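Local coordinates for protein lipid binding hydrolase (Escherichia coli, PDB 2IF6) that is of uncharacterised function but, as a metalloprotein of the permuted papain-like amidase family, probably acts as a hydrolase, at residues Y70-R74 / V168-P172. Sequence-based numbering, arbitrary orientation.
Sequences YVVRR and VFDAP
In this permuted papain-like fold, strand 70-75 lies between strands 10-13 and 174-180 of an antiparallel sheet, and the end of helix 165-169 packs against one of its faces. Residues 70-74 form a beta strand, whose alternation turns the CA-to-CB bonds of V71 and R73 toward the helix end and that of V72 away; the CA atoms come closest at R73 and F169, 7.0 Å apart.

Along the second segment, V168 is still helical, and V168 O accepts a hydrogen bond from A171 N, 3.0 Å. F169, with its t rotamer (chi2 93°), presents one face of the ring to R73; F12 and Y31 also meet this ring. Arginine suits its place as a long chain ending in a flat, charged guanidinium: with chi1 and chi2 both m and chi3 -91°, R73 sets CD over the F169 ring in a CH-pi contact and its guanidinium parallel to it, planes at 5° and centres 4.0 Å apart, a cation-pi stack. The beta-branched V71, suited to a strand, brings CG1 to 3.8 Å from F169 CE1. F169 O faces R73 too. D170 is the first residue to leave helical geometry (-86/7); its OD2 is hydrogen-bonded to Q166 NE2. A171 takes polyproline II angles (-55/139), leading into P172.

R73 NH1 hydrogen-bonds T176 OG1, while F169 O accepts two hydrogen bonds, from R73 NE at 2.9 Å and R73 NH2 at 2.8 Å.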
ATOM      1  N   TYR A  70      -8.795  -0.022 -10.317  1.00 17.83           N
ATOM      2  CA  TYR A  70      -7.712   0.677  -9.633  1.00 16.89           C
ATOM      3  C   TYR A  70      -8.077   2.150  -9.497  1.00 17.38           C
ATOM      4  O   TYR A  70      -8.933   2.683 -10.237  1.00 16.59           O
ATOM      5  CB  TYR A  70      -6.339   0.489 -10.359  1.00 17.76           C
ATOM      6  CG  TYR A  70      -6.220   1.217 -11.688  1.00 17.78           C
ATOM      7  CD1 TYR A  70      -5.707   2.518 -11.757  1.00 19.84           C
ATOM      8  CD2 TYR A  70      -6.638   0.602 -12.884  1.00 20.04           C
ATOM      9  CE1 TYR A  70      -5.618   3.189 -12.975  1.00 20.63           C
ATOM     10  CE2 TYR A  70      -6.542   1.250 -14.118  1.00 20.57           C
ATOM     11  CZ  TYR A  70      -6.041   2.549 -14.156  1.00 21.47           C
ATOM     12  OH  TYR A  70      -5.955   3.192 -15.374  1.00 23.73           O
ATOM     13  N   VAL A  71      -7.420   2.796  -8.549  1.00 16.57           N
ATOM     14  CA  VAL A  71      -7.537   4.250  -8.373  1.00 16.24           C
ATOM     15  C   VAL A  71      -6.149   4.724  -8.024  1.00 15.41           C
ATOM     16  O   VAL A  71      -5.369   3.977  -7.385  1.00 14.81           O
ATOM     17  CB  VAL A  71      -8.545   4.627  -7.260  1.00 16.21           C
ATOM     18  CG1 VAL A  71      -8.200   3.950  -5.953  1.00 17.21           C
ATOM     19  CG2 VAL A  71      -8.612   6.165  -7.067  1.00 17.18           C
ATOM     20  N   VAL A  72      -5.818   5.940  -8.460  1.00 14.70           N
ATOM     21  CA  VAL A  72      -4.480   6.480  -8.272  1.00 14.41           C
ATOM     22  C   VAL A  72      -4.563   7.792  -7.518  1.00 15.10           C
ATOM     23  O   VAL A  72      -5.341   8.658  -7.897  1.00 16.19           O
ATOM     24  CB  VAL A  72      -3.789   6.737  -9.638  1.00 14.55           C
ATOM     25  CG1 VAL A  72      -2.400   7.280  -9.403  1.00 14.03           C
ATOM     26  CG2 VAL A  72      -3.703   5.416 -10.465  1.00 15.09           C
ATOM     27  N   ARG A  73      -3.745   7.948  -6.473  1.00 16.47           N
ATOM     28  CA  ARG A  73      -3.668   9.217  -5.749  1.00 16.18           C
ATOM     29  C   ARG A  73      -2.308   9.872  -5.999  1.00 16.25           C
ATOM     30  O   ARG A  73      -1.300   9.186  -6.204  1.00 17.55           O
ATOM     31  CB  ARG A  73      -3.854   8.985  -4.253  1.00 16.32           C
ATOM     32  CG  ARG A  73      -5.191   8.318  -3.923  1.00 16.74           C
ATOM     33  CD  ARG A  73      -6.296   9.356  -3.821  1.00 17.54           C
ATOM     34  NE  ARG A  73      -6.475   9.859  -2.470  1.00 18.79           N
ATOM     35  CZ  ARG A  73      -7.429  10.723  -2.135  1.00 21.33           C
ATOM     36  NH1 ARG A  73      -8.287  11.169  -3.062  1.00 21.15           N
ATOM     37  NH2 ARG A  73      -7.519  11.153  -0.880  1.00 19.98           N
ATOM     38  N   ARG A  74      -2.280  11.192  -5.992  1.00 15.31           N
ATOM     39  CA  ARG A  74      -1.021  11.927  -6.164  1.00 14.51           C
ATOM     40  C   ARG A  74      -0.976  13.116  -5.239  1.00 15.27           C
ATOM     41  O   ARG A  74      -2.015  13.714  -4.937  1.00 14.68           O
ATOM     42  CB  ARG A  74      -0.922  12.415  -7.636  1.00 16.07           C
ATOM     43  CG  ARG A  74       0.255  13.404  -7.891  1.00 14.30           C
ATOM     44  CD  ARG A  74       0.312  13.881  -9.359  1.00 15.53           C
ATOM     45  NE  ARG A  74       0.350  12.742 -10.284  1.00 20.08           N
ATOM     46  CZ  ARG A  74       0.059  12.813 -11.579  1.00 22.54           C
ATOM     47  NH1 ARG A  74      -0.257  14.006 -12.117  1.00 21.27           N
ATOM     48  NH2 ARG A  74       0.132  11.712 -12.338  1.00 19.18           N
ATOM     49  N   VAL A 168      -3.448   5.350   3.917  1.00 13.26           N
ATOM     50  CA  VAL A 168      -2.632   6.101   2.947  1.00 13.44           C
ATOM     51  C   VAL A 168      -3.542   6.836   1.990  1.00 13.61           C
ATOM     52  O   VAL A 168      -3.347   8.011   1.690  1.00 14.79           O
ATOM     53  CB  VAL A 168      -1.706   5.187   2.131  1.00 13.12           C
ATOM     54  CG1 VAL A 168      -0.893   6.022   1.096  1.00 13.33           C
ATOM     55  CG2 VAL A 168      -0.805   4.396   3.087  1.00 13.75           C
ATOM     56  N   PHE A 169      -4.589   6.153   1.531  1.00 14.43           N
ATOM     57  CA  PHE A 169      -5.491   6.791   0.589  1.00 14.83           C
ATOM     58  C   PHE A 169      -6.029   8.108   1.108  1.00 14.22           C
ATOM     59  O   PHE A 169      -6.135   9.074   0.352  1.00 15.30           O
ATOM     60  CB  PHE A 169      -6.686   5.868   0.282  1.00 14.95           C
ATOM     61  CG  PHE A 169      -7.599   6.405  -0.783  1.00 16.70           C
ATOM     62  CD1 PHE A 169      -7.407   6.032  -2.124  1.00 15.57           C
ATOM     63  CD2 PHE A 169      -8.644   7.278  -0.467  1.00 17.89           C
ATOM     64  CE1 PHE A 169      -8.208   6.525  -3.119  1.00 16.22           C
ATOM     65  CE2 PHE A 169      -9.472   7.781  -1.481  1.00 18.51           C
ATOM     66  CZ  PHE A 169      -9.258   7.409  -2.803  1.00 17.76           C
ATOM     67  N   ASP A 170      -6.404   8.135   2.384  1.00 15.16           N
ATOM     68  CA  ASP A 170      -7.077   9.271   3.018  1.00 16.07           C
ATOM     69  C   ASP A 170      -6.103  10.320   3.542  1.00 16.91           C
ATOM     70  O   ASP A 170      -6.515  11.267   4.250  1.00 17.31           O
ATOM     71  CB  ASP A 170      -7.886   8.757   4.199  1.00 15.57           C
ATOM     72  CG  ASP A 170      -9.170   8.070   3.777  1.00 19.94           C
ATOM     73  OD1 ASP A 170      -9.691   8.351   2.669  1.00 24.00           O
ATOM     74  OD2 ASP A 170      -9.657   7.283   4.597  1.00 24.33           O
ATOM     75  N   ALA A 171      -4.824  10.149   3.229  1.00 16.09           N
ATOM     76  CA  ALA A 171      -3.816  11.144   3.593  1.00 16.15           C
ATOM     77  C   ALA A 171      -4.215  12.538   3.045  1.00 16.54           C
ATOM     78  O   ALA A 171      -4.742  12.631   1.924  1.00 17.49           O
ATOM     79  CB  ALA A 171      -2.468  10.722   3.081  1.00 15.12           C
ATOM     80  N   PRO A 172      -4.007  13.603   3.842  1.00 17.60           N
ATOM     81  CA  PRO A 172      -4.488  14.934   3.446  1.00 18.12           C
ATOM     82  C   PRO A 172      -3.827  15.537   2.203  1.00 18.80           C
ATOM     83  O   PRO A 172      -4.455  16.334   1.493  1.00 19.08           O
ATOM     84  CB  PRO A 172      -4.230  15.810   4.673  1.00 18.49           C
ATOM     85  CG  PRO A 172      -3.225  15.117   5.449  1.00 20.08           C
ATOM     86  CD  PRO A 172      -3.378  13.625   5.182  1.00 17.55           C
TER